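Local coordinates for protein acetaldehyde dehydrogenase (Acetylating) (Geobacillus thermoglucosidasius, PDB 5J78) that probably catalyses the reversible, NAD-dependent interconversion of acetaldehyde and coenzyme A with acetyl-CoA, as an acetylating aldehyde dehydrogenase, at residues 155-160 against 459-464; 110-115 against 455-460; 45-50 against 128-133; 101-106 against 151-156. All blocks are in the same frame, centred on the assembly; numbering follows the deposited sequence.

Overall arrangement
All four contacts lie on one side of the chain's centre, contacts 1, 3 and 4 around strand 124-138 and helix 143-156. Contact 1 is the hub, its centre about 5, 8 and 12 Å from those of contacts 2, 3 and 4. Contact 2 shares His459 and Leu460 with it and is joined by Thr112 OG1 to Lys156 O (2.7 Å); contact 3 is tied to it by Asn159 OD1 to Gly132 N (2.9 Å). The centres of contacts 3 and 4 are about 16 Å apart. A magnesium ion lies about 7 Å from the nearest atom of Gly132 and 10 Å from that of the Asn159 side chain. None of the contacts includes Cys273, here 3-sulfinoalanine.

Contact 1: 155-160 against 459-464; sequences VKARNA and HLFNIK
Asn159 supplies the polar link to Leu460: its ND2 donates to the backbone O of Leu460 over 3.0 Å, with an N-H...O angle of 154°. The oxygen lies close to the plane of the amide, while the nitrogen comes in tilted 23° from the carbonyl plane. Both ends of the amide are employed, for ND2 also bonds Ala154 O in the last turns of helix 143-156 and OD1 accepts from Gly132 N. An asparagine suits the place because one short group offers donor and acceptor together. A leucine here would probably leave Leu460 O and Gly132 N without these mates, inside a buried joint.

The setting is a beta-alpha-beta unit, strand 124-138, helix 143-156 and strand 160-165, with the contact at the turn out of the helix. There Arg158 takes positive phi in a Schellman motif, and the chain swings so that Asn159 can face Leu460.

The apolar part belongs to Ala157. Its CB lies 3.5 Å from Leu460 O and so packs beside the very oxygen that accepts from Asn159. The same methyl is 4.0 Å from Leu460 CB and meets Phe461 CD1 at 3.9 Å, approaching the ring at its edge, near the ring plane. So small a side chain lets the backbones come close, Ala157 CA to Phe461 CA being 5.9 Å, where strand 461-468 begins.

Contact 2: 110-115 against 455-460; sequences VKTVGI and VTVTHL
Val110, on an irregular loop, and Val457, at the start of a 3-10 turn, face each other with their CA atoms 8.2 Å apart, a spacing that just suits two short branched side chains. The two valines meet tip to tip. Val457 CG1 comes up against both methyls of Val110, 4.1 Å from CG1 and likewise from CG2 of that residue, so one methyl sits against a fork. Val457 CG2 points to a second partner and comes within 4.2 Å of Thr112 CG2, the two side chains meeting at a slant. This division of labour follows from the first torsion of Val457, chi1 66°, which tucks CG1 between the backbone N and the carbonyl carbon and sets CG2 anti to the N.

Threonine suits its position because it has two different ends: the methyl joins the apolar patch, while OG1 bonds Lys156 O at the end of helix 143-156. The facing segment is stiffened from within. The 3-10 turn at 457-459 is closed by His459 N bonding Thr456 O, and the His459 ring returns to the start of the turn, where ND1 accepts from Thr456 N over 3.0 Å with the donor 18° out of the ring plane. Thr458 OG1 lies over one face of that ring, toward its rim, and NE2 bonds Asp453.

Both loops lead into strands, 115-119 and 461-468, that pair antiparallel with strand 124-138; with Ile115 packing on Ile411 of the second subunit, the arrangement is consistent with the small oligomerisation sheet of aldehyde dehydrogenases.

Contact 3: 45-50 against 128-133; sequences AAQKIL and AQPVGI
Gln47 reaches from helix 28-51 to Pro130 and Gly132, and carries the helix side of the contact. The tight part is where its CG meets the backbone O of Gly132 at 3.4 Å, a van der Waals contact of a methylene with a carbonyl. The side chain leaves the helix with CG anti to the backbone N (chi1 -170°) and bends at chi2, -81°, which carries the amide to the Pro130 ring. There NE2 lies 3.7 Å from Pro130 CB and 3.9 Å from Pro130 CG, the two side chains crossing at about a right angle. Glutamine suits this place because its methylenes can pack on the chain while its amide serves polar groups: NE2 bonds Glu51, one turn along the same helix, and Arg158 O. An alanine here would probably leave Arg158 O and the Glu51 carboxylate without this donor and open a gap beside the proline ring.

Gly132 has positive phi (116°), and with its psi any CB would press on the carbonyl O of Val131; a residue without a side chain is the natural one here.

The other side is loose: the outer face of the helix turns to solvent at Lys48 and Ile49, and Gly132 itself is partly exposed. Glycerol, probably from the crystallisation liquor, sits beside Gln47 and Gln129.

Strand 124-138 is interrupted along its length, pairing with 461-468 and also running parallel to 160-165. The contact thus lays the N-terminal helix against the strand that opens a beta-alpha-beta unit, in what is consistent with the Rossmann-like cofactor domain of the aldehyde dehydrogenase family.

Contact 4: 101-106 against 151-156; sequences NDVYNS and ALIAVK
Val103 turns CG1 anti to its backbone nitrogen (chi1 170°), and Ile153, with chi1 64°, sets CG2 anti to its carbonyl carbon; these two methyls meet at 4.1 Å. Leu152 adds the second half of the contact. Its CD1 lies 4.3 Å from Val103 CG1 and 4.4 Å from Tyr104 CB, so one leucine methyl bridges two successive residues of the facing helix. The branched side chains of Val103, Leu152 and Ile153 suit a purely apolar seam.

The axes of the segments 101-106 and 151-156 run almost parallel, 17° apart, and approach to 10.1 Å, a separation that these side chains span without close backbone contact. Near its end helix 89-107 is tied back on itself: Ser106 OG donates to Val103 O over 2.8 Å, a short hydroxyl well placed to reach a carbonyl in the preceding turn.

Around this pair, Tyr104 also packs on Glu63 and Ala66 of helix 55-84, and Ala151 on Met65, so that helix adjoins both partners. Leu152 also touches Ile107, and Val103 touches Pro437. The loop before strand 461-468 lies against both helices: Ile153 meets Leu460, and Val457 packs on Ile107 of helix 89-107.

Contact 1: 155-160 against 459-464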
loop_
_atom_site.group_PDB
_atom_site.type_symbol
_atom_site.label_atom_id
_atom_site.label_comp_id
_atom_site.label_asym_id
_atom_site.label_seq_id
_atom_site.Cartn_x
_atom_site.Cartn_y
_atom_site.Cartn_z
ATOM N N VAL A 155 20.265 6.299 -27.040
ATOM C CA VAL A 155 20.626 7.563 -27.682
ATOM C C VAL A 155 20.349 7.504 -29.190
ATOM O O VAL A 155 19.901 8.476 -29.779
ATOM C CB VAL A 155 22.103 7.927 -27.415
ATOM C CG1 VAL A 155 22.546 9.153 -28.240
ATOM C CG2 VAL A 155 22.300 8.198 -25.936
ATOM N N LYS A 156 20.594 6.354 -29.803
ATOM C CA LYS A 156 20.314 6.175 -31.223
ATOM C C LYS A 156 18.825 6.433 -31.528
ATOM O O LYS A 156 18.498 6.969 -32.589
ATOM C CB LYS A 156 20.738 4.771 -31.659
ATOM C CG LYS A 156 20.333 4.348 -33.072
ATOM C CD LYS A 156 21.084 5.085 -34.159
ATOM C CE LYS A 156 20.379 4.886 -35.504
ATOM N NZ LYS A 156 21.217 5.231 -36.696
ATOM N N ALA A 157 17.935 6.088 -30.593
ATOM C CA ALA A 157 16.496 6.348 -30.771
ATOM C C ALA A 157 16.084 7.738 -30.283
ATOM O O ALA A 157 14.885 8.090 -30.281
ATOM C CB ALA A 157 15.681 5.272 -30.068
ATOM N N ARG A 158 17.086 8.503 -29.853
ATOM C CA ARG A 158 16.979 9.932 -29.520
ATOM C C ARG A 158 16.367 10.197 -28.150
ATOM O O ARG A 158 15.696 11.204 -27.935
ATOM C CB ARG A 158 16.197 10.683 -30.603
ATOM C CG ARG A 158 16.808 10.535 -32.005
ATOM C CD ARG A 158 15.762 10.574 -33.099
ATOM N NE ARG A 158 15.236 11.917 -33.269
ATOM C CZ ARG A 158 14.003 12.206 -33.670
ATOM N NH1 ARG A 158 13.135 11.255 -33.963
ATOM N NH2 ARG A 158 13.639 13.463 -33.796
ATOM N N ASN A 159 16.656 9.301 -27.217
ATOM C CA ASN A 159 16.244 9.431 -25.830
ATOM C C ASN A 159 17.372 9.881 -24.907
ATOM O O ASN A 159 18.549 9.757 -25.249
ATOM C CB ASN A 159 15.709 8.084 -25.335
ATOM C CG ASN A 159 14.656 7.525 -26.252
ATOM O OD1 ASN A 159 13.542 8.054 -26.326
ATOM N ND2 ASN A 159 15.012 6.491 -26.997
ATOM N N ALA A 160 16.991 10.376 -23.733
ATOM C CA ALA A 160 17.897 10.479 -22.578
ATOM C C ALA A 160 17.764 9.183 -21.787
ATOM O O ALA A 160 16.780 8.473 -21.940
ATOM C CB ALA A 160 17.562 11.699 -21.699
ATOM N N HIS A 459 12.734 -0.850 -29.840
ATOM C CA HIS A 459 11.869 -0.869 -28.658
ATOM C C HIS A 459 11.834 0.489 -27.947
ATOM O O HIS A 459 11.003 0.701 -27.052
ATOM C CB HIS A 459 12.312 -1.979 -27.691
ATOM C CG HIS A 459 12.178 -3.352 -28.271
ATOM N ND1 HIS A 459 13.242 -4.037 -28.820
ATOM C CD2 HIS A 459 11.090 -4.141 -28.450
ATOM C CE1 HIS A 459 12.823 -5.199 -29.285
ATOM N NE2 HIS A 459 11.522 -5.293 -29.066
ATOM N N LEU A 460 12.698 1.414 -28.367
ATOM C CA LEU A 460 12.791 2.718 -27.706
ATOM C C LEU A 460 12.356 3.926 -28.547
ATOM O O LEU A 460 12.690 5.059 -28.204
ATOM C CB LEU A 460 14.231 2.928 -27.213
ATOM C CG LEU A 460 14.680 1.887 -26.195
ATOM C CD1 LEU A 460 16.100 2.209 -25.710
ATOM C CD2 LEU A 460 13.735 1.794 -25.018
ATOM N N PHE A 461 11.616 3.700 -29.630
ATOM C CA PHE A 461 10.819 4.770 -30.222
ATOM C C PHE A 461 9.478 4.218 -30.661
ATOM O O PHE A 461 9.354 3.053 -31.033
ATOM C CB PHE A 461 11.523 5.476 -31.394
ATOM C CG PHE A 461 11.878 4.573 -32.566
ATOM C CD1 PHE A 461 13.051 3.830 -32.572
ATOM C CD2 PHE A 461 11.057 4.503 -33.678
ATOM C CE1 PHE A 461 13.378 2.998 -33.675
ATOM C CE2 PHE A 461 11.379 3.690 -34.767
ATOM C CZ PHE A 461 12.527 2.935 -34.765
ATOM N N ASN A 462 8.468 5.066 -30.522
ATOM C CA ASN A 462 7.120 4.781 -31.004
ATOM C C ASN A 462 7.033 5.115 -32.473
ATOM O O ASN A 462 7.783 5.963 -32.953
ATOM C CB ASN A 462 6.090 5.598 -30.226
ATOM C CG ASN A 462 6.106 5.303 -28.729
ATOM O OD1 ASN A 462 6.089 6.220 -27.897
ATOM N ND2 ASN A 462 6.123 4.036 -28.380
ATOM N N ILE A 463 6.124 4.463 -33.192
ATOM C CA ILE A 463 5.847 4.856 -34.563
ATOM C C ILE A 463 4.534 5.640 -34.596
ATOM O O ILE A 463 3.501 5.158 -34.114
ATOM C CB ILE A 463 5.806 3.625 -35.499
ATOM C CG1 ILE A 463 7.225 3.062 -35.617
ATOM C CG2 ILE A 463 5.329 4.024 -36.891
ATOM C CD1 ILE A 463 7.331 1.694 -36.195
ATOM N N LYS A 464 4.608 6.875 -35.105
ATOM C CA LYS A 464 3.433 7.673 -35.428
ATOM C C LYS A 464 3.091 7.474 -36.899
ATOM O O LYS A 464 3.987 7.438 -37.750
ATOM C CB LYS A 464 3.685 9.155 -35.140
ATOM C CG LYS A 464 4.183 9.460 -33.717
ATOM C CD LYS A 464 4.276 10.954 -33.438
ATOM C CE LYS A 464 5.193 11.688 -34.429
ATOM N NZ LYS A 464 5.119 13.173 -34.250
#

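Contact 2: 110-115 against 455-460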
loop_
_atom_site.group_PDB
_atom_site.type_symbol
_atom_site.label_atom_id
_atom_site.label_comp_id
_atom_site.label_asym_id
_atom_site.label_seq_id
_atom_site.Cartn_x
_atom_site.Cartn_y
_atom_site.Cartn_z
ATOM N N VAL A 110 20.115 1.898 -38.625
ATOM C CA VAL A 110 18.667 1.999 -38.438
ATOM C C VAL A 110 18.213 3.462 -38.546
ATOM O O VAL A 110 18.803 4.371 -37.956
ATOM C CB VAL A 110 18.213 1.405 -37.085
ATOM C CG1 VAL A 110 16.727 1.697 -36.835
ATOM C CG2 VAL A 110 18.456 -0.102 -37.050
ATOM N N LYS A 111 17.161 3.701 -39.311
ATOM C CA LYS A 111 16.597 5.048 -39.374
ATOM C C LYS A 111 15.785 5.332 -38.113
ATOM O O LYS A 111 14.920 4.545 -37.754
ATOM C CB LYS A 111 15.717 5.217 -40.620
ATOM C CG LYS A 111 16.464 5.086 -41.942
ATOM C CD LYS A 111 15.498 5.152 -43.132
ATOM C CE LYS A 111 16.224 5.255 -44.458
ATOM N NZ LYS A 111 15.258 5.391 -45.593
ATOM N N THR A 112 16.050 6.460 -37.464
ATOM C CA THR A 112 15.355 6.821 -36.223
ATOM C C THR A 112 14.923 8.287 -36.139
ATOM O O THR A 112 14.350 8.702 -35.131
ATOM C CB THR A 112 16.248 6.536 -34.991
ATOM O OG1 THR A 112 17.477 7.275 -35.107
ATOM C CG2 THR A 112 16.561 5.077 -34.896
ATOM N N VAL A 113 15.192 9.067 -37.183
ATOM C CA VAL A 113 14.822 10.488 -37.191
ATOM C C VAL A 113 13.768 10.773 -38.249
ATOM O O VAL A 113 13.932 10.389 -39.396
ATOM C CB VAL A 113 16.028 11.422 -37.476
ATOM C CG1 VAL A 113 15.571 12.897 -37.502
ATOM C CG2 VAL A 113 17.115 11.236 -36.457
ATOM N N GLY A 114 12.706 11.474 -37.867
ATOM C CA GLY A 114 11.736 11.949 -38.834
ATOM C C GLY A 114 10.946 10.824 -39.480
ATOM O O GLY A 114 10.624 9.810 -38.860
ATOM N N ILE A 115 10.637 11.019 -40.753
ATOM C CA ILE A 115 9.895 10.052 -41.524
ATOM C C ILE A 115 10.836 8.933 -41.897
ATOM O O ILE A 115 11.821 9.161 -42.593
ATOM C CB ILE A 115 9.274 10.708 -42.772
ATOM C CG1 ILE A 115 8.224 11.722 -42.317
ATOM C CG2 ILE A 115 8.667 9.654 -43.705
ATOM C CD1 ILE A 115 7.519 12.457 -43.443
ATOM N N VAL A 455 15.836 -7.054 -26.726
ATOM C CA VAL A 455 15.519 -5.639 -26.746
ATOM C C VAL A 455 16.616 -4.866 -27.450
ATOM O O VAL A 455 17.799 -5.114 -27.221
ATOM C CB VAL A 455 15.323 -5.093 -25.315
ATOM C CG1 VAL A 455 15.148 -3.566 -25.320
ATOM C CG2 VAL A 455 14.131 -5.781 -24.660
ATOM N N THR A 456 16.209 -3.916 -28.286
ATOM C CA THR A 456 17.136 -3.193 -29.140
ATOM C C THR A 456 16.524 -1.814 -29.454
ATOM O O THR A 456 15.549 -1.392 -28.800
ATOM C CB THR A 456 17.482 -4.030 -30.426
ATOM O OG1 THR A 456 18.405 -3.312 -31.246
ATOM C CG2 THR A 456 16.242 -4.366 -31.243
ATOM N N VAL A 457 17.113 -1.075 -30.393
ATOM C CA VAL A 457 16.717 0.332 -30.617
ATOM C C VAL A 457 15.222 0.537 -31.025
ATOM O O VAL A 457 14.610 1.557 -30.693
ATOM C CB VAL A 457 17.629 0.975 -31.688
ATOM C CG1 VAL A 457 17.427 0.322 -33.053
ATOM C CG2 VAL A 457 17.420 2.473 -31.765
ATOM N N THR A 458 14.637 -0.438 -31.709
ATOM C CA THR A 458 13.271 -0.320 -32.172
ATOM C C THR A 458 12.276 -0.409 -31.009
ATOM O O THR A 458 11.110 -0.059 -31.165
ATOM C CB THR A 458 12.955 -1.380 -33.220
ATOM O OG1 THR A 458 13.217 -2.694 -32.695
ATOM C CG2 THR A 458 13.829 -1.152 -34.447
ATOM N N HIS A 459 12.734 -0.850 -29.840
ATOM C CA HIS A 459 11.869 -0.869 -28.658
ATOM C C HIS A 459 11.834 0.489 -27.947
ATOM O O HIS A 459 11.003 0.701 -27.052
ATOM C CB HIS A 459 12.312 -1.979 -27.691
ATOM C CG HIS A 459 12.178 -3.352 -28.271
ATOM N ND1 HIS A 459 13.242 -4.037 -28.820
ATOM C CD2 HIS A 459 11.090 -4.141 -28.450
ATOM C CE1 HIS A 459 12.823 -5.199 -29.285
ATOM N NE2 HIS A 459 11.522 -5.293 -29.066
ATOM N N LEU A 460 12.698 1.414 -28.367
ATOM C CA LEU A 460 12.791 2.718 -27.706
ATOM C C LEU A 460 12.356 3.926 -28.547
ATOM O O LEU A 460 12.690 5.059 -28.204
ATOM C CB LEU A 460 14.231 2.928 -27.213
ATOM C CG LEU A 460 14.680 1.887 -26.195
ATOM C CD1 LEU A 460 16.100 2.209 -25.710
ATOM C CD2 LEU A 460 13.735 1.794 -25.018
#

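Contact 3: 45-50 against 128-133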
loop_
_atom_site.group_PDB
_atom_site.type_symbol
_atom_site.label_atom_id
_atom_site.label_comp_id
_atom_site.label_asym_id
_atom_site.label_seq_id
_atom_site.Cartn_x
_atom_site.Cartn_y
_atom_site.Cartn_z
ATOM N N ALA A 45 15.594 18.254 -20.319
ATOM C CA ALA A 45 16.089 19.337 -21.152
ATOM C C ALA A 45 17.043 18.816 -22.222
ATOM O O ALA A 45 17.044 19.307 -23.351
ATOM C CB ALA A 45 16.781 20.419 -20.289
ATOM N N ALA A 46 17.851 17.818 -21.873
ATOM C CA ALA A 46 18.844 17.288 -22.800
ATOM C C ALA A 46 18.167 16.587 -23.974
ATOM O O ALA A 46 18.552 16.760 -25.133
ATOM C CB ALA A 46 19.770 16.338 -22.090
ATOM N N GLN A 47 17.155 15.784 -23.664
ATOM C CA GLN A 47 16.449 15.031 -24.690
ATOM C C GLN A 47 15.768 15.960 -25.703
ATOM O O GLN A 47 15.727 15.657 -26.895
ATOM C CB GLN A 47 15.411 14.094 -24.058
ATOM C CG GLN A 47 14.804 13.088 -25.036
ATOM C CD GLN A 47 13.682 13.676 -25.890
ATOM O OE1 GLN A 47 12.965 14.575 -25.457
ATOM N NE2 GLN A 47 13.529 13.160 -27.109
ATOM N N LYS A 48 15.225 17.073 -25.226
ATOM C CA LYS A 48 14.601 18.041 -26.122
ATOM C C LYS A 48 15.617 18.566 -27.131
ATOM O O LYS A 48 15.306 18.750 -28.305
ATOM C CB LYS A 48 13.989 19.199 -25.330
ATOM C CG LYS A 48 12.481 19.279 -25.431
ATOM C CD LYS A 48 11.810 18.934 -24.127
ATOM C CE LYS A 48 10.412 18.360 -24.362
ATOM N NZ LYS A 48 9.914 17.622 -23.164
ATOM N N ILE A 49 16.835 18.811 -26.660
ATOM C CA ILE A 49 17.896 19.260 -27.538
ATOM C C ILE A 49 18.275 18.129 -28.474
ATOM O O ILE A 49 18.462 18.329 -29.671
ATOM C CB ILE A 49 19.132 19.723 -26.746
ATOM C CG1 ILE A 49 18.768 20.931 -25.882
ATOM C CG2 ILE A 49 20.298 20.055 -27.689
ATOM C CD1 ILE A 49 19.842 21.329 -24.883
ATOM N N LEU A 50 18.396 16.923 -27.938
ATOM C CA LEU A 50 18.820 15.826 -28.774
ATOM C C LEU A 50 17.806 15.605 -29.903
ATOM O O LEU A 50 18.181 15.354 -31.049
ATOM C CB LEU A 50 18.993 14.542 -27.959
ATOM C CG LEU A 50 19.664 13.407 -28.743
ATOM C CD1 LEU A 50 21.149 13.695 -28.973
ATOM C CD2 LEU A 50 19.510 12.048 -28.054
ATOM N N ALA A 128 9.316 8.297 -36.763
ATOM C CA ALA A 128 9.957 7.794 -35.551
ATOM C C ALA A 128 9.791 8.815 -34.440
ATOM O O ALA A 128 10.110 9.995 -34.609
ATOM C CB ALA A 128 11.425 7.494 -35.793
ATOM N N GLN A 129 9.271 8.356 -33.308
ATOM C CA GLN A 129 9.021 9.218 -32.156
ATOM C C GLN A 129 9.719 8.693 -30.893
ATOM O O GLN A 129 9.345 7.644 -30.376
ATOM C CB GLN A 129 7.517 9.333 -31.892
ATOM C CG GLN A 129 7.166 10.244 -30.720
ATOM C CD GLN A 129 7.616 11.687 -30.977
ATOM O OE1 GLN A 129 7.337 12.268 -32.032
ATOM N NE2 GLN A 129 8.335 12.256 -30.022
ATOM N N PRO A 130 10.711 9.438 -30.374
ATOM C CA PRO A 130 11.399 8.993 -29.153
ATOM C C PRO A 130 10.461 8.830 -27.958
ATOM O O PRO A 130 9.555 9.636 -27.802
ATOM C CB PRO A 130 12.395 10.127 -28.875
ATOM C CG PRO A 130 12.528 10.849 -30.122
ATOM C CD PRO A 130 11.205 10.750 -30.819
ATOM N N VAL A 131 10.698 7.832 -27.118
ATOM C CA VAL A 131 9.866 7.627 -25.943
ATOM C C VAL A 131 10.104 8.680 -24.884
ATOM O O VAL A 131 9.234 8.906 -24.041
ATOM C CB VAL A 131 10.082 6.251 -25.306
ATOM C CG1 VAL A 131 9.594 5.173 -26.244
ATOM C CG2 VAL A 131 11.555 6.031 -24.905
ATOM N N GLY A 132 11.281 9.307 -24.926
ATOM C CA GLY A 132 11.608 10.399 -24.027
ATOM C C GLY A 132 12.766 10.100 -23.078
ATOM O O GLY A 132 13.945 10.245 -23.441
ATOM N N ILE A 133 12.435 9.744 -21.841
ATOM C CA ILE A 133 13.453 9.422 -20.830
ATOM C C ILE A 133 13.308 7.973 -20.417
ATOM O O ILE A 133 12.233 7.554 -19.960
ATOM C CB ILE A 133 13.329 10.300 -19.569
ATOM C CG1 ILE A 133 13.373 11.772 -19.950
ATOM C CG2 ILE A 133 14.442 9.944 -18.546
ATOM C CD1 ILE A 133 13.132 12.702 -18.773
#

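Contact 4: 101-106 against 151-156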
loop_
_atom_site.group_PDB
_atom_site.type_symbol
_atom_site.label_atom_id
_atom_site.label_comp_id
_atom_site.label_asym_id
_atom_site.label_seq_id
_atom_site.Cartn_x
_atom_site.Cartn_y
_atom_site.Cartn_z
ATOM N N ASN A 101 30.735 -3.284 -30.117
ATOM C CA ASN A 101 30.870 -3.624 -31.531
ATOM C C ASN A 101 29.609 -4.250 -32.128
ATOM O O ASN A 101 29.028 -3.674 -33.051
ATOM C CB ASN A 101 32.082 -4.548 -31.751
ATOM C CG ASN A 101 33.399 -3.854 -31.437
ATOM O OD1 ASN A 101 33.523 -2.647 -31.597
ATOM N ND2 ASN A 101 34.383 -4.608 -30.990
ATOM N N ASP A 102 29.183 -5.397 -31.605
ATOM C CA ASP A 102 28.002 -6.101 -32.131
ATOM C C ASP A 102 26.703 -5.271 -32.025
ATOM O O ASP A 102 25.929 -5.202 -32.977
ATOM C CB ASP A 102 27.809 -7.437 -31.411
ATOM C CG ASP A 102 28.981 -8.390 -31.625
ATOM O OD1 ASP A 102 30.146 -7.966 -31.479
ATOM O OD2 ASP A 102 28.734 -9.558 -31.963
ATOM N N VAL A 103 26.483 -4.640 -30.884
ATOM C CA VAL A 103 25.289 -3.824 -30.689
ATOM C C VAL A 103 25.347 -2.583 -31.565
ATOM O O VAL A 103 24.378 -2.243 -32.237
ATOM C CB VAL A 103 25.111 -3.419 -29.216
ATOM C CG1 VAL A 103 24.026 -2.384 -29.061
ATOM C CG2 VAL A 103 24.813 -4.637 -28.366
ATOM N N TYR A 104 26.486 -1.910 -31.568
ATOM C CA TYR A 104 26.671 -0.755 -32.422
ATOM C C TYR A 104 26.379 -1.075 -33.891
ATOM O O TYR A 104 25.616 -0.366 -34.566
ATOM C CB TYR A 104 28.093 -0.224 -32.298
ATOM C CG TYR A 104 28.340 0.876 -33.288
ATOM C CD1 TYR A 104 27.747 2.108 -33.125
ATOM C CD2 TYR A 104 29.157 0.674 -34.390
ATOM C CE1 TYR A 104 27.952 3.136 -34.040
ATOM C CE2 TYR A 104 29.375 1.677 -35.308
ATOM C CZ TYR A 104 28.772 2.913 -35.126
ATOM O OH TYR A 104 28.982 3.914 -36.042
ATOM N N ASN A 105 27.002 -2.132 -34.391
ATOM C CA ASN A 105 26.840 -2.505 -35.789
ATOM C C ASN A 105 25.386 -2.835 -36.138
ATOM O O ASN A 105 24.955 -2.565 -37.245
ATOM C CB ASN A 105 27.771 -3.686 -36.119
ATOM C CG ASN A 105 29.226 -3.253 -36.251
ATOM O OD1 ASN A 105 29.521 -2.089 -36.553
ATOM N ND2 ASN A 105 30.137 -4.185 -36.041
ATOM N N SER A 106 24.625 -3.378 -35.187
ATOM C CA SER A 106 23.232 -3.744 -35.438
ATOM C C SER A 106 22.259 -2.554 -35.412
ATOM O O SER A 106 21.109 -2.705 -35.781
ATOM C CB SER A 106 22.757 -4.766 -34.410
ATOM O OG SER A 106 22.474 -4.118 -33.190
ATOM N N ALA A 151 22.895 2.468 -23.333
ATOM C CA ALA A 151 23.168 3.856 -23.694
ATOM C C ALA A 151 23.171 4.029 -25.199
ATOM O O ALA A 151 22.611 4.999 -25.707
ATOM C CB ALA A 151 24.498 4.322 -23.110
ATOM N N LEU A 152 23.806 3.095 -25.911
ATOM C CA LEU A 152 23.829 3.143 -27.373
ATOM C C LEU A 152 22.399 3.070 -27.976
ATOM O O LEU A 152 22.045 3.878 -28.820
ATOM C CB LEU A 152 24.680 2.008 -27.939
ATOM C CG LEU A 152 26.203 2.115 -27.797
ATOM C CD1 LEU A 152 26.806 0.776 -28.185
ATOM C CD2 LEU A 152 26.749 3.268 -28.630
ATOM N N ILE A 153 21.586 2.100 -27.556
ATOM C CA ILE A 153 20.257 1.961 -28.163
ATOM C C ILE A 153 19.333 3.104 -27.726
ATOM O O ILE A 153 18.472 3.530 -28.491
ATOM C CB ILE A 153 19.582 0.595 -27.841
ATOM C CG1 ILE A 153 19.284 0.406 -26.346
ATOM C CG2 ILE A 153 20.417 -0.587 -28.386
ATOM C CD1 ILE A 153 18.389 -0.827 -26.077
ATOM N N ALA A 154 19.518 3.620 -26.516
ATOM C CA ALA A 154 18.687 4.731 -26.062
ATOM C C ALA A 154 18.984 6.000 -26.838
ATOM O O ALA A 154 18.065 6.718 -27.241
ATOM C CB ALA A 154 18.874 4.982 -24.562
ATOM N N VAL A 155 20.265 6.299 -27.040
ATOM C CA VAL A 155 20.626 7.563 -27.682
ATOM C C VAL A 155 20.349 7.504 -29.190
ATOM O O VAL A 155 19.901 8.476 -29.779
ATOM C CB VAL A 155 22.103 7.927 -27.415
ATOM C CG1 VAL A 155 22.546 9.153 -28.240
ATOM C CG2 VAL A 155 22.300 8.198 -25.936
ATOM N N LYS A 156 20.594 6.354 -29.803
ATOM C CA LYS A 156 20.314 6.175 -31.223
ATOM C C LYS A 156 18.825 6.433 -31.528
ATOM O O LYS A 156 18.498 6.969 -32.589
ATOM C CB LYS A 156 20.738 4.771 -31.659
ATOM C CG LYS A 156 20.333 4.348 -33.072
ATOM C CD LYS A 156 21.084 5.085 -34.159
ATOM C CE LYS A 156 20.379 4.886 -35.504
ATOM N NZ LYS A 156 21.217 5.231 -36.696
#